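Local coordinates for protein oxalate--CoA ligase (Arabidopsis thaliana, PDB 5IE2) that is a ligase of the AMP-binding (ANL) superfamily, with a large AMP-binding domain and a small C-terminal domain, and holds adenosine-5'-triphosphate, at residues A[1-6]-A[191-195]; A[255-261]-A[282-288]; A[320-325]-A[337-343]. All coordinates share one frame. Numbering follows the deposited sequence.

Contact 1: A[1-6]-A[191-195]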
ATOM      1  N   MET A   1      -7.108 -24.910   5.895  1.00 48.81           N
ATOM      2  CA  MET A   1      -7.299 -23.570   6.474  1.00 50.41           C
ATOM      3  C   MET A   1      -7.674 -22.456   5.455  1.00 39.98           C
ATOM      4  O   MET A   1      -8.411 -21.527   5.780  1.00 38.14           O
ATOM      5  CB  MET A   1      -6.049 -23.124   7.237  1.00 51.38           C
ATOM      6  CG  MET A   1      -6.339 -21.889   8.110  1.00 50.83           C
ATOM      7  SD  MET A   1      -4.985 -21.328   9.150  1.00105.04           S
ATOM      8  CE  MET A   1      -4.036 -20.234   8.061  1.00 44.87           C
ATOM      9  N   ASP A   2      -7.149 -22.528   4.237  1.00 40.32           N
ATOM     10  CA  ASP A   2      -7.489 -21.520   3.216  1.00 39.86           C
ATOM     11  C   ASP A   2      -8.994 -21.456   2.879  1.00 33.42           C
ATOM     12  O   ASP A   2      -9.747 -22.383   3.170  1.00 32.65           O
ATOM     13  CB  ASP A   2      -6.675 -21.775   1.960  1.00 44.90           C
ATOM     14  CG  ASP A   2      -5.223 -21.352   2.126  1.00 48.62           C
ATOM     15  OD1 ASP A   2      -4.396 -21.811   1.311  1.00 50.52           O
ATOM     16  OD2 ASP A   2      -4.922 -20.578   3.076  1.00 49.33           O
ATOM     17  N   SER A   3      -9.413 -20.362   2.250  1.00 27.91           N
ATOM     18  CA  SER A   3     -10.829 -20.137   1.937  1.00 22.99           C
ATOM     19  C   SER A   3     -10.847 -19.118   0.788  1.00 20.20           C
ATOM     20  O   SER A   3      -9.849 -18.355   0.587  1.00 21.27           O
ATOM     21  CB  SER A   3     -11.592 -19.597   3.166  1.00 26.73           C
ATOM     22  OG  SER A   3     -12.927 -19.145   2.867  1.00 27.49           O
ATOM     23  N   ASP A   4     -11.973 -19.024   0.105  1.00 18.01           N
ATOM     24  CA  ASP A   4     -12.085 -18.046  -0.998  1.00 17.43           C
ATOM     25  C   ASP A   4     -12.862 -16.795  -0.546  1.00 17.44           C
ATOM     26  O   ASP A   4     -13.337 -15.971  -1.363  1.00 15.91           O
ATOM     27  CB  ASP A   4     -12.718 -18.719  -2.219  1.00 15.19           C
ATOM     28  CG  ASP A   4     -14.059 -19.407  -1.907  1.00 18.31           C
ATOM     29  OD1 ASP A   4     -14.425 -19.630  -0.722  1.00 19.80           O
ATOM     30  OD2 ASP A   4     -14.733 -19.796  -2.908  1.00 17.98           O
ATOM     31  N   THR A   5     -13.074 -16.669   0.787  1.00 16.09           N
ATOM     32  CA  THR A   5     -13.520 -15.366   1.333  1.00 13.04           C
ATOM     33  C   THR A   5     -12.576 -14.965   2.473  1.00 14.24           C
ATOM     34  O   THR A   5     -12.057 -15.819   3.195  1.00 14.66           O
ATOM     35  CB  THR A   5     -14.985 -15.377   1.847  1.00 19.22           C
ATOM     36  OG1 THR A   5     -15.076 -16.126   3.046  1.00 18.74           O
ATOM     37  CG2 THR A   5     -15.989 -15.974   0.823  1.00 14.37           C
ATOM     38  N   LEU A   6     -12.393 -13.669   2.652  1.00 13.55           N
ATOM     39  CA  LEU A   6     -11.528 -13.252   3.746  1.00 14.70           C
ATOM     40  C   LEU A   6     -12.181 -13.584   5.079  1.00 14.17           C
ATOM     41  O   LEU A   6     -11.514 -14.065   6.002  1.00 14.68           O
ATOM     42  CB  LEU A   6     -11.266 -11.742   3.653  1.00 17.41           C
ATOM     43  CG  LEU A   6     -10.454 -11.216   4.832  1.00 19.35           C
ATOM     44  CD1 LEU A   6      -9.084 -11.866   4.858  1.00 18.92           C
ATOM     45  CD2 LEU A   6     -10.423  -9.709   4.705  1.00 22.26           C
ATOM     46  N   VAL A 191      -4.532 -12.146   0.107  1.00 14.28           N
ATOM     47  CA  VAL A 191      -4.016 -12.626   1.388  1.00 14.52           C
ATOM     48  C   VAL A 191      -3.295 -13.989   1.204  1.00 13.66           C
ATOM     49  O   VAL A 191      -2.170 -14.182   1.691  1.00 15.38           O
ATOM     50  CB  VAL A 191      -5.165 -12.698   2.435  1.00 14.05           C
ATOM     51  CG1 VAL A 191      -4.801 -13.654   3.608  1.00 16.66           C
ATOM     52  CG2 VAL A 191      -5.489 -11.252   2.948  1.00 12.70           C
ATOM     53  N   LYS A 192      -3.914 -14.922   0.481  1.00 13.87           N
ATOM     54  CA  LYS A 192      -3.215 -16.173   0.179  1.00 15.56           C
ATOM     55  C   LYS A 192      -1.908 -15.977  -0.588  1.00 15.17           C
ATOM     56  O   LYS A 192      -0.914 -16.655  -0.297  1.00 13.33           O
ATOM     57  CB  LYS A 192      -4.142 -17.122  -0.623  1.00 17.66           C
ATOM     58  CG  LYS A 192      -5.173 -17.687   0.342  1.00 22.19           C
ATOM     59  CD  LYS A 192      -6.162 -18.655  -0.346  1.00 25.17           C
ATOM     60  CE  LYS A 192      -7.034 -17.925  -1.408  1.00 36.85           C
ATOM     61  NZ  LYS A 192      -7.972 -18.867  -2.102  1.00 36.28           N
ATOM     62  N   ASN A 193      -1.909 -15.079  -1.574  1.00 14.09           N
ATOM     63  CA  ASN A 193      -0.675 -14.812  -2.336  1.00 16.01           C
ATOM     64  C   ASN A 193       0.498 -14.256  -1.475  1.00 13.38           C
ATOM     65  O   ASN A 193       1.640 -14.708  -1.583  1.00 13.12           O
ATOM     66  CB  ASN A 193      -0.962 -13.797  -3.446  1.00 15.45           C
ATOM     67  CG  ASN A 193      -1.888 -14.349  -4.519  1.00 17.96           C
ATOM     68  OD1 ASN A 193      -2.024 -15.586  -4.720  1.00 16.39           O
ATOM     69  ND2 ASN A 193      -2.493 -13.435  -5.242  1.00 15.23           N
ATOM     70  N   ILE A 194       0.155 -13.278  -0.654  1.00 12.14           N
ATOM     71  CA  ILE A 194       1.134 -12.610   0.206  1.00 14.62           C
ATOM     72  C   ILE A 194       1.639 -13.603   1.256  1.00 17.00           C
ATOM     73  O   ILE A 194       2.843 -13.779   1.425  1.00 15.15           O
ATOM     74  CB  ILE A 194       0.506 -11.340   0.873  1.00 14.99           C
ATOM     75  CG1 ILE A 194       0.122 -10.332  -0.230  1.00 11.93           C
ATOM     76  CG2 ILE A 194       1.484 -10.730   1.949  1.00 14.79           C
ATOM     77  CD1 ILE A 194      -0.837  -9.188   0.253  1.00 16.44           C
ATOM     78  N   LYS A 195       0.726 -14.344   1.878  1.00 14.69           N
ATOM     79  CA  LYS A 195       1.175 -15.351   2.834  1.00 18.11           C
ATOM     80  C   LYS A 195       2.074 -16.396   2.180  1.00 20.69           C
ATOM     81  O   LYS A 195       3.057 -16.856   2.781  1.00 19.73           O
ATOM     82  CB  LYS A 195      -0.030 -16.136   3.395  1.00 20.91           C
ATOM     83  CG  LYS A 195      -0.841 -15.422   4.364  1.00 24.65           C
ATOM     84  CD  LYS A 195      -1.751 -16.481   5.086  1.00 35.23           C
ATOM     85  CE  LYS A 195      -2.504 -17.338   4.111  1.00 37.00           C
ATOM     86  NZ  LYS A 195      -3.293 -18.379   4.770  1.00 37.73           N
TER
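This is a small, mainly polar contact near the protein surface, in which residues 1-6, the N-terminal loop that runs into the start of helix 6-16, lie against one turn of helix 184-198. About 250 Å² is buried in all. Its polar part comes from two lysines of the helix that reach across to the N-terminal chain. Lys195 NZ donates to Asp2 OD2 at 3.2 Å, a salt bridge, and also bonds to the carbonyl oxygen of Gly227 at the end of helix 215-227. Lys192 CA lies 7.5 Å from Asp2 CA; Lys192 CD packs 3.8 Å from Asp2 CG, and Lys192 NZ reaches Ser3 O, a weak hydrogen bond of 3.3 Å. At the inner end the chemistry changes: Leu6 CD1 meets Val191 CG2 at 4.1 Å, and both side chains also rest on Leu223, so this corner belongs to the hydrophobic core. The N-terminal chain is shaped by its own bonds. Ser3 OG accepts from Thr5 N at 3.2 Å in an ST turn, and Thr5, the N-cap of helix 6-16, bonds through its OG1 to the backbone nitrogen of Gly8. One salt bridge, one weak bond to a carbonyl and a single aliphatic touch make a modest union, in which charge holds the solvent-exposed start of the chain and apolar contact takes over where helix 6-16 begins.

Contact 2: A[255-261]-A[282-288]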
ATOM      1  N   THR A 255       9.149 -10.030  13.278  1.00 16.19           N
ATOM      2  CA  THR A 255       9.964 -10.881  12.428  1.00 16.14           C
ATOM      3  C   THR A 255      10.092 -10.292  11.026  1.00 15.82           C
ATOM      4  O   THR A 255      10.852 -10.832  10.209  1.00 16.65           O
ATOM      5  CB  THR A 255       9.369 -12.298  12.291  1.00 16.91           C
ATOM      6  OG1 THR A 255       8.036 -12.193  11.785  1.00 16.92           O
ATOM      7  CG2 THR A 255       9.337 -13.034  13.674  1.00 17.04           C
ATOM      8  N   TRP A 256       9.314  -9.248  10.735  1.00 14.95           N
ATOM      9  CA  TRP A 256       9.422  -8.608   9.401  1.00 14.81           C
ATOM     10  C   TRP A 256       8.723  -7.253   9.470  1.00 16.99           C
ATOM     11  O   TRP A 256       7.970  -6.989  10.441  1.00 16.69           O
ATOM     12  CB  TRP A 256       8.757  -9.525   8.325  1.00 12.74           C
ATOM     13  CG  TRP A 256       7.281  -9.642   8.475  1.00 13.66           C
ATOM     14  CD1 TRP A 256       6.602 -10.316   9.479  1.00 15.19           C
ATOM     15  CD2 TRP A 256       6.275  -9.060   7.626  1.00 13.40           C
ATOM     16  NE1 TRP A 256       5.241 -10.204   9.279  1.00 14.96           N
ATOM     17  CE2 TRP A 256       5.008  -9.482   8.127  1.00 17.07           C
ATOM     18  CE3 TRP A 256       6.329  -8.289   6.435  1.00 14.31           C
ATOM     19  CZ2 TRP A 256       3.774  -9.128   7.496  1.00 17.47           C
ATOM     20  CZ3 TRP A 256       5.100  -7.938   5.786  1.00 17.51           C
ATOM     21  CH2 TRP A 256       3.838  -8.332   6.344  1.00 18.38           C
ATOM     22  N   TYR A 257       8.887  -6.412   8.427  1.00 15.24           N
ATOM     23  CA  TYR A 257       7.980  -5.291   8.222  1.00 14.34           C
ATOM     24  C   TYR A 257       7.955  -4.964   6.716  1.00 13.84           C
ATOM     25  O   TYR A 257       8.814  -5.438   5.944  1.00 15.28           O
ATOM     26  CB  TYR A 257       8.358  -4.012   9.061  1.00 14.92           C
ATOM     27  CG  TYR A 257       9.532  -3.192   8.553  1.00 15.38           C
ATOM     28  CD1 TYR A 257       9.334  -2.029   7.787  1.00 16.39           C
ATOM     29  CD2 TYR A 257      10.841  -3.562   8.854  1.00 16.96           C
ATOM     30  CE1 TYR A 257      10.402  -1.266   7.323  1.00 16.09           C
ATOM     31  CE2 TYR A 257      11.915  -2.818   8.415  1.00 15.92           C
ATOM     32  CZ  TYR A 257      11.693  -1.649   7.653  1.00 16.84           C
ATOM     33  OH  TYR A 257      12.755  -0.907   7.201  1.00 18.20           O
ATOM     34  N   THR A 258       6.960  -4.184   6.347  1.00 14.41           N
ATOM     35  CA  THR A 258       6.839  -3.739   4.960  1.00 13.72           C
ATOM     36  C   THR A 258       6.642  -2.235   4.963  1.00 16.28           C
ATOM     37  O   THR A 258       5.942  -1.673   5.860  1.00 17.90           O
ATOM     38  CB  THR A 258       5.666  -4.475   4.243  1.00 15.40           C
ATOM     39  OG1 THR A 258       5.635  -4.082   2.869  1.00 17.16           O
ATOM     40  CG2 THR A 258       4.302  -4.133   4.887  1.00 17.26           C
ATOM     41  N   ALA A 259       7.244  -1.553   3.979  1.00 16.26           N
ATOM     42  CA  ALA A 259       7.102  -0.112   3.919  1.00 15.85           C
ATOM     43  C   ALA A 259       7.339   0.327   2.501  1.00 16.86           C
ATOM     44  O   ALA A 259       7.739  -0.478   1.645  1.00 16.01           O
ATOM     45  CB  ALA A 259       8.072   0.594   4.878  1.00 15.01           C
ATOM     46  N   VAL A 260       7.100   1.594   2.244  1.00 15.87           N
ATOM     47  CA  VAL A 260       7.433   2.173   0.922  1.00 16.62           C
ATOM     48  C   VAL A 260       8.853   2.807   0.984  1.00 19.63           C
ATOM     49  O   VAL A 260       9.350   3.137   2.085  1.00 18.36           O
ATOM     50  CB  VAL A 260       6.387   3.231   0.505  1.00 16.34           C
ATOM     51  CG1 VAL A 260       4.968   2.575   0.466  1.00 20.52           C
ATOM     52  CG2 VAL A 260       6.413   4.436   1.512  1.00 17.57           C
ATOM     53  N   PRO A 261       9.502   3.018  -0.166  1.00 19.07           N
ATOM     54  CA  PRO A 261      10.877   3.553  -0.112  1.00 18.51           C
ATOM     55  C   PRO A 261      11.040   4.852   0.716  1.00 19.49           C
ATOM     56  O   PRO A 261      12.043   4.968   1.420  1.00 19.98           O
ATOM     57  CB  PRO A 261      11.203   3.825  -1.579  1.00 17.41           C
ATOM     58  CG  PRO A 261      10.468   2.666  -2.304  1.00 17.02           C
ATOM     59  CD  PRO A 261       9.126   2.589  -1.536  1.00 16.19           C
ATOM     60  N   LEU A 282      15.435  -9.962  11.769  1.00 20.49           N
ATOM     61  CA  LEU A 282      14.176 -10.152  11.003  1.00 18.46           C
ATOM     62  C   LEU A 282      14.370 -11.229   9.932  1.00 21.32           C
ATOM     63  O   LEU A 282      15.485 -11.416   9.419  1.00 22.05           O
ATOM     64  CB  LEU A 282      13.785  -8.836  10.347  1.00 16.75           C
ATOM     65  CG  LEU A 282      13.629  -7.682  11.303  1.00 17.84           C
ATOM     66  CD1 LEU A 282      13.280  -6.355  10.536  1.00 19.29           C
ATOM     67  CD2 LEU A 282      12.557  -7.999  12.388  1.00 17.14           C
ATOM     68  N   ARG A 283      13.296 -11.922   9.580  1.00 18.37           N
ATOM     69  CA  ARG A 283      13.291 -12.835   8.464  1.00 18.45           C
ATOM     70  C   ARG A 283      13.505 -12.092   7.139  1.00 19.96           C
ATOM     71  O   ARG A 283      14.233 -12.563   6.266  1.00 20.46           O
ATOM     72  CB  ARG A 283      11.952 -13.611   8.392  1.00 20.33           C
ATOM     73  CG  ARG A 283      11.784 -14.687   9.403  1.00 22.94           C
ATOM     74  CD  ARG A 283      10.974 -15.884   8.760  1.00 23.31           C
ATOM     75  NE  ARG A 283       9.614 -15.521   8.506  1.00 24.40           N
ATOM     76  CZ  ARG A 283       9.018 -15.562   7.316  1.00 20.62           C
ATOM     77  NH1 ARG A 283       9.662 -15.948   6.202  1.00 18.84           N
ATOM     78  NH2 ARG A 283       7.748 -15.236   7.258  1.00 18.71           N
ATOM     79  N   PHE A 284      12.866 -10.945   6.998  1.00 18.22           N
ATOM     80  CA  PHE A 284      13.001 -10.133   5.777  1.00 17.84           C
ATOM     81  C   PHE A 284      12.438  -8.752   6.024  1.00 17.50           C
ATOM     82  O   PHE A 284      11.696  -8.499   6.988  1.00 16.36           O
ATOM     83  CB  PHE A 284      12.282 -10.778   4.549  1.00 16.54           C
ATOM     84  CG  PHE A 284      10.781 -10.848   4.698  1.00 16.75           C
ATOM     85  CD1 PHE A 284       9.948  -9.858   4.180  1.00 15.69           C
ATOM     86  CD2 PHE A 284      10.200 -11.902   5.387  1.00 15.77           C
ATOM     87  CE1 PHE A 284       8.565  -9.951   4.327  1.00 16.24           C
ATOM     88  CE2 PHE A 284       8.832 -12.003   5.529  1.00 16.06           C
ATOM     89  CZ  PHE A 284       8.004 -11.030   5.012  1.00 15.79           C
ATOM     90  N   ILE A 285      12.776  -7.846   5.121  1.00 14.85           N
ATOM     91  CA  ILE A 285      12.227  -6.503   5.117  1.00 14.96           C
ATOM     92  C   ILE A 285      11.627  -6.348   3.730  1.00 16.60           C
ATOM     93  O   ILE A 285      12.266  -6.731   2.776  1.00 14.91           O
ATOM     94  CB  ILE A 285      13.315  -5.431   5.377  1.00 16.85           C
ATOM     95  CG1 ILE A 285      13.733  -5.483   6.871  1.00 17.94           C
ATOM     96  CG2 ILE A 285      12.781  -3.986   5.008  1.00 16.12           C
ATOM     97  CD1 ILE A 285      15.047  -4.629   7.122  1.00 18.96           C
ATOM     98  N   ARG A 286      10.405  -5.830   3.647  1.00 13.17           N
ATOM     99  CA  ARG A 286       9.758  -5.715   2.353  1.00 14.98           C
ATOM    100  C   ARG A 286       9.607  -4.256   1.907  1.00 13.86           C
ATOM    101  O   ARG A 286       9.398  -3.356   2.745  1.00 15.10           O
ATOM    102  CB  ARG A 286       8.391  -6.425   2.435  1.00 12.45           C
ATOM    103  CG  ARG A 286       7.595  -6.397   1.093  1.00 14.17           C
ATOM    104  CD  ARG A 286       6.267  -7.120   1.354  1.00 16.03           C
ATOM    105  NE  ARG A 286       5.451  -7.205   0.132  1.00 17.72           N
ATOM    106  CZ  ARG A 286       4.403  -6.428  -0.157  1.00 18.28           C
ATOM    107  NH1 ARG A 286       4.005  -5.421   0.644  1.00 16.26           N
ATOM    108  NH2 ARG A 286       3.736  -6.661  -1.289  1.00 17.01           N
ATOM    109  N   SER A 287       9.714  -4.023   0.575  1.00 14.63           N
ATOM    110  CA  SER A 287       9.461  -2.705   0.025  1.00 14.98           C
ATOM    111  C   SER A 287       8.477  -2.829  -1.136  1.00 15.95           C
ATOM    112  O   SER A 287       8.540  -3.801  -1.836  1.00 15.95           O
ATOM    113  CB  SER A 287      10.793  -2.070  -0.451  1.00 18.23           C
ATOM    114  OG  SER A 287      10.603  -0.739  -0.965  1.00 16.40           O
ATOM    115  N   CYS A 288       7.547  -1.892  -1.286  1.00 13.78           N
ATOM    116  CA  CYS A 288       6.564  -1.958  -2.388  1.00 14.21           C
ATOM    117  C   CYS A 288       6.059  -0.552  -2.657  1.00 18.07           C
ATOM    118  O   CYS A 288       6.372   0.366  -1.865  1.00 19.24           O
ATOM    119  CB  CYS A 288       5.418  -2.952  -2.014  1.00 14.06           C
ATOM    120  SG  CYS A 288       4.353  -3.364  -3.393  1.00 18.41           S
TER
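Trp256 sets its CB over the face of the Phe284 ring, a CH-pi contact 3.8 Å from the ring centroid, while the indole slides past: its five-membered ring and the phenyl ring are 26° from parallel with centroids 5.1 Å apart, so they barely overlap. Beneath them run two parallel strands, 256-259 and 284-287, with axes 4.8 Å apart at 13°. Arg286 N donates to Tyr257 O (2.8 Å), Ala259 N to Arg286 O (3.1 Å) and Cys288 N to Ala259 O (3.3 Å), the alternation expected of parallel pairing. On the face shared with Trp256, the extended Arg286 side chain gives NH1 to Thr258 OG1 at 3.1 Å; Tyr198 takes its NE, and His216 also bonds to Thr258. On the other face the Tyr257 ring packs against aliphatic side chains, its CE2 3.6 Å from Ile285 CG1, while its hydroxyl bonds to His264. Helix 261-273 connects the strands in a beta-alpha-beta crossover and packs on the face of Tyr257, Ala259, Ile285 and Ser287. Helix 215-227 touches Trp256 and Arg286 on the opposite face, and strand 308-314 continues the sheet beyond 284-287, where the Cys288 side chain comes to about 4 Å from the bound ATP.

Contact 3: A[320-325]-A[337-343]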
ATOM      1  N   LEU A 320      -0.755  -7.014  -4.134  1.00 15.70           N
ATOM      2  CA  LEU A 320       0.384  -7.741  -4.707  1.00 12.97           C
ATOM      3  C   LEU A 320       0.163  -8.283  -6.156  1.00 15.37           C
ATOM      4  O   LEU A 320      -0.838  -8.995  -6.431  1.00 15.90           O
ATOM      5  CB  LEU A 320       0.718  -8.927  -3.782  1.00 12.64           C
ATOM      6  CG  LEU A 320       1.867  -9.827  -4.280  1.00 15.78           C
ATOM      7  CD1 LEU A 320       3.153  -9.067  -4.238  1.00 14.77           C
ATOM      8  CD2 LEU A 320       1.914 -11.073  -3.360  1.00 15.28           C
ATOM      9  N   MET A 321       1.112  -7.968  -7.031  1.00 15.44           N
ATOM     10  CA  MET A 321       1.212  -8.605  -8.341  1.00 16.77           C
ATOM     11  C   MET A 321       2.471  -9.502  -8.414  1.00 17.05           C
ATOM     12  O   MET A 321       2.376 -10.706  -8.733  1.00 19.14           O
ATOM     13  CB  MET A 321       1.257  -7.542  -9.452  1.00 16.21           C
ATOM     14  CG  MET A 321      -0.127  -6.845  -9.595  1.00 18.53           C
ATOM     15  SD  MET A 321      -0.049  -5.525 -10.841  1.00 18.28           S
ATOM     16  CE  MET A 321       0.823  -4.229  -9.894  1.00 14.27           C
ATOM     17  N   SER A 322       3.635  -8.918  -8.112  1.00 14.56           N
ATOM     18  CA  SER A 322       4.863  -9.716  -8.184  1.00 13.90           C
ATOM     19  C   SER A 322       5.754  -9.437  -6.986  1.00 16.12           C
ATOM     20  O   SER A 322       5.691  -8.365  -6.362  1.00 15.07           O
ATOM     21  CB  SER A 322       5.674  -9.458  -9.506  1.00 18.56           C
ATOM     22  OG  SER A 322       6.263  -8.145  -9.518  1.00 18.13           O
ATOM     23  N   SER A 323       6.617 -10.390  -6.690  1.00 16.00           N
ATOM     24  CA  SER A 323       7.611 -10.156  -5.634  1.00 15.38           C
ATOM     25  C   SER A 323       8.894 -10.933  -5.831  1.00 15.20           C
ATOM     26  O   SER A 323       8.889 -12.041  -6.365  1.00 14.66           O
ATOM     27  CB  SER A 323       7.036 -10.547  -4.270  1.00 15.49           C
ATOM     28  OG  SER A 323       7.956 -10.184  -3.235  1.00 17.33           O
ATOM     29  N   ASN A 324      10.002 -10.369  -5.346  1.00 13.97           N
ATOM     30  CA  ASN A 324      11.178 -11.181  -5.141  1.00 17.14           C
ATOM     31  C   ASN A 324      10.848 -12.215  -4.078  1.00 16.52           C
ATOM     32  O   ASN A 324      10.071 -11.942  -3.149  1.00 17.70           O
ATOM     33  CB  ASN A 324      12.377 -10.305  -4.710  1.00 16.52           C
ATOM     34  CG  ASN A 324      12.932  -9.502  -5.865  1.00 18.53           C
ATOM     35  OD1 ASN A 324      13.757  -9.995  -6.635  1.00 18.46           O
ATOM     36  ND2 ASN A 324      12.478  -8.247  -6.001  1.00 17.01           N
ATOM     37  N   PRO A 325      11.400 -13.414  -4.220  1.00 17.87           N
ATOM     38  CA  PRO A 325      11.127 -14.547  -3.327  1.00 16.54           C
ATOM     39  C   PRO A 325      12.001 -14.476  -2.086  1.00 16.94           C
ATOM     40  O   PRO A 325      12.986 -13.700  -2.059  1.00 18.46           O
ATOM     41  CB  PRO A 325      11.499 -15.763  -4.196  1.00 18.51           C
ATOM     42  CG  PRO A 325      12.714 -15.212  -4.978  1.00 18.61           C
ATOM     43  CD  PRO A 325      12.333 -13.766  -5.301  1.00 18.39           C
ATOM     44  N   VAL A 337      11.328  -6.301  -9.468  1.00 17.15           N
ATOM     45  CA  VAL A 337      10.233  -6.588  -8.571  1.00 16.52           C
ATOM     46  C   VAL A 337       9.817  -8.084  -8.618  1.00 17.99           C
ATOM     47  O   VAL A 337       8.698  -8.465  -8.204  1.00 18.43           O
ATOM     48  CB  VAL A 337       9.015  -5.653  -8.847  1.00 15.99           C
ATOM     49  CG1 VAL A 337       9.372  -4.231  -8.525  1.00 15.93           C
ATOM     50  CG2 VAL A 337       8.590  -5.707 -10.309  1.00 16.17           C
ATOM     51  N   GLY A 338      10.730  -8.936  -9.072  1.00 16.81           N
ATOM     52  CA  GLY A 338      10.560 -10.364  -8.907  1.00 17.70           C
ATOM     53  C   GLY A 338       9.532 -11.010  -9.818  1.00 19.26           C
ATOM     54  O   GLY A 338       9.291 -10.555 -10.920  1.00 18.74           O
ATOM     55  N   LYS A 339       8.882 -12.054  -9.317  1.00 17.17           N
ATOM     56  CA  LYS A 339       8.063 -12.939 -10.175  1.00 18.19           C
ATOM     57  C   LYS A 339       6.606 -12.838  -9.797  1.00 17.02           C
ATOM     58  O   LYS A 339       6.291 -12.628  -8.649  1.00 14.84           O
ATOM     59  CB  LYS A 339       8.537 -14.402 -10.038  1.00 19.92           C
ATOM     60  CG  LYS A 339       9.988 -14.572 -10.475  1.00 25.45           C
ATOM     61  CD  LYS A 339      10.360 -16.056 -10.559  1.00 32.93           C
ATOM     62  CE  LYS A 339      10.436 -16.696  -9.197  1.00 38.28           C
ATOM     63  NZ  LYS A 339      11.746 -16.385  -8.583  1.00 43.63           N
ATOM     64  N   PRO A 340       5.694 -13.055 -10.759  1.00 18.70           N
ATOM     65  CA  PRO A 340       4.244 -13.027 -10.494  1.00 18.12           C
ATOM     66  C   PRO A 340       3.869 -13.977  -9.358  1.00 16.91           C
ATOM     67  O   PRO A 340       4.442 -15.084  -9.323  1.00 19.94           O
ATOM     68  CB  PRO A 340       3.632 -13.555 -11.813  1.00 17.72           C
ATOM     69  CG  PRO A 340       4.659 -13.353 -12.829  1.00 20.84           C
ATOM     70  CD  PRO A 340       6.015 -13.363 -12.165  1.00 19.24           C
ATOM     71  N   VAL A 341       2.922 -13.607  -8.491  1.00 14.98           N
ATOM     72  CA  VAL A 341       2.530 -14.504  -7.399  1.00 14.49           C
ATOM     73  C   VAL A 341       1.029 -14.790  -7.540  1.00 17.83           C
ATOM     74  O   VAL A 341       0.231 -13.893  -7.371  1.00 17.12           O
ATOM     75  CB  VAL A 341       2.825 -13.891  -6.009  1.00 16.32           C
ATOM     76  CG1 VAL A 341       2.375 -14.858  -4.822  1.00 18.17           C
ATOM     77  CG2 VAL A 341       4.303 -13.549  -5.870  1.00 17.57           C
ATOM     78  N   GLY A 342       0.670 -16.036  -7.864  1.00 15.56           N
ATOM     79  CA  GLY A 342      -0.722 -16.457  -7.846  1.00 18.50           C
ATOM     80  C   GLY A 342      -1.612 -15.840  -8.922  1.00 18.52           C
ATOM     81  O   GLY A 342      -2.815 -15.827  -8.775  1.00 20.14           O
ATOM     82  N   GLN A 343      -1.005 -15.299  -9.976  1.00 16.67           N
ATOM     83  CA  GLN A 343      -1.730 -14.689 -11.071  1.00 16.10           C
ATOM     84  C   GLN A 343      -0.885 -14.718 -12.299  1.00 17.25           C
ATOM     85  O   GLN A 343       0.330 -14.901 -12.222  1.00 17.56           O
ATOM     86  CB  GLN A 343      -2.131 -13.259 -10.751  1.00 16.80           C
ATOM     87  CG  GLN A 343      -0.886 -12.359 -10.446  1.00 16.87           C
ATOM     88  CD  GLN A 343      -1.269 -11.169  -9.556  1.00 16.90           C
ATOM     89  OE1 GLN A 343      -1.716 -10.139 -10.056  1.00 16.98           O
ATOM     90  NE2 GLN A 343      -1.119 -11.326  -8.234  1.00 15.10           N
TER
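Residues 322-323 and 339-340 pair as a short antiparallel ladder. Ser323 and Lys339 form its hydrogen-bonded pair, Ser323 N to Lys339 O and Lys339 N to Ser323 O both at 3.0 Å, and Ser322 with Pro340 is the non-hydrogen-bonded pair. One further backbone bond, Val341 N to Met321 O at 3.0 Å, follows where the chain turns at Met321. Gly338, at positive phi, lies so close that a CB there would sit 2.1 Å from Ser323 C, so only glycine fits. Side chains add to the backbone pairing. Ser322 OG donates to Val337 O (2.8 Å), and Gln343 NE2 reaches Leu320 O (3.0 Å) as well as Val341 O (3.0 Å). Leu320 CD2 packs on Val341 CB at 4.0 Å. Strand 319-323 is itself bent by a classic beta bulge, Met321 and Ser322 both facing Tyr312 of strand 308-314. Helix 184-198 touches Leu320, Val341 and Gln343, whereas Val337 packs on Leu404 and Leu406 of strand 404-409 and lines the ATP pocket.

Overall arrangement
From the N terminus, contact 1 closes first, bringing residues 1-6 to helix 184-198 across 184 intervening residues. Contacts 2 and 3 follow in series, closing loops of 20 and 11 residues; none of the three nests in or crosses another. Contacts 2 and 3 occupy the two ends of one five-stranded mixed sheet, pairing strands 256-259 with 284-287 and 319-323 with 339-340, and strand 308-314 lies between the pairs. Arg286 NH2 of contact 2 comes within 3.9 Å of Leu320 CD1 of contact 3. Helix 184-198 joins contact 1 to contact 3: Asn193 meets Val341 and Gly342, and Ile194 meets Leu320, linking the N-terminal chain through that helix to the sheet.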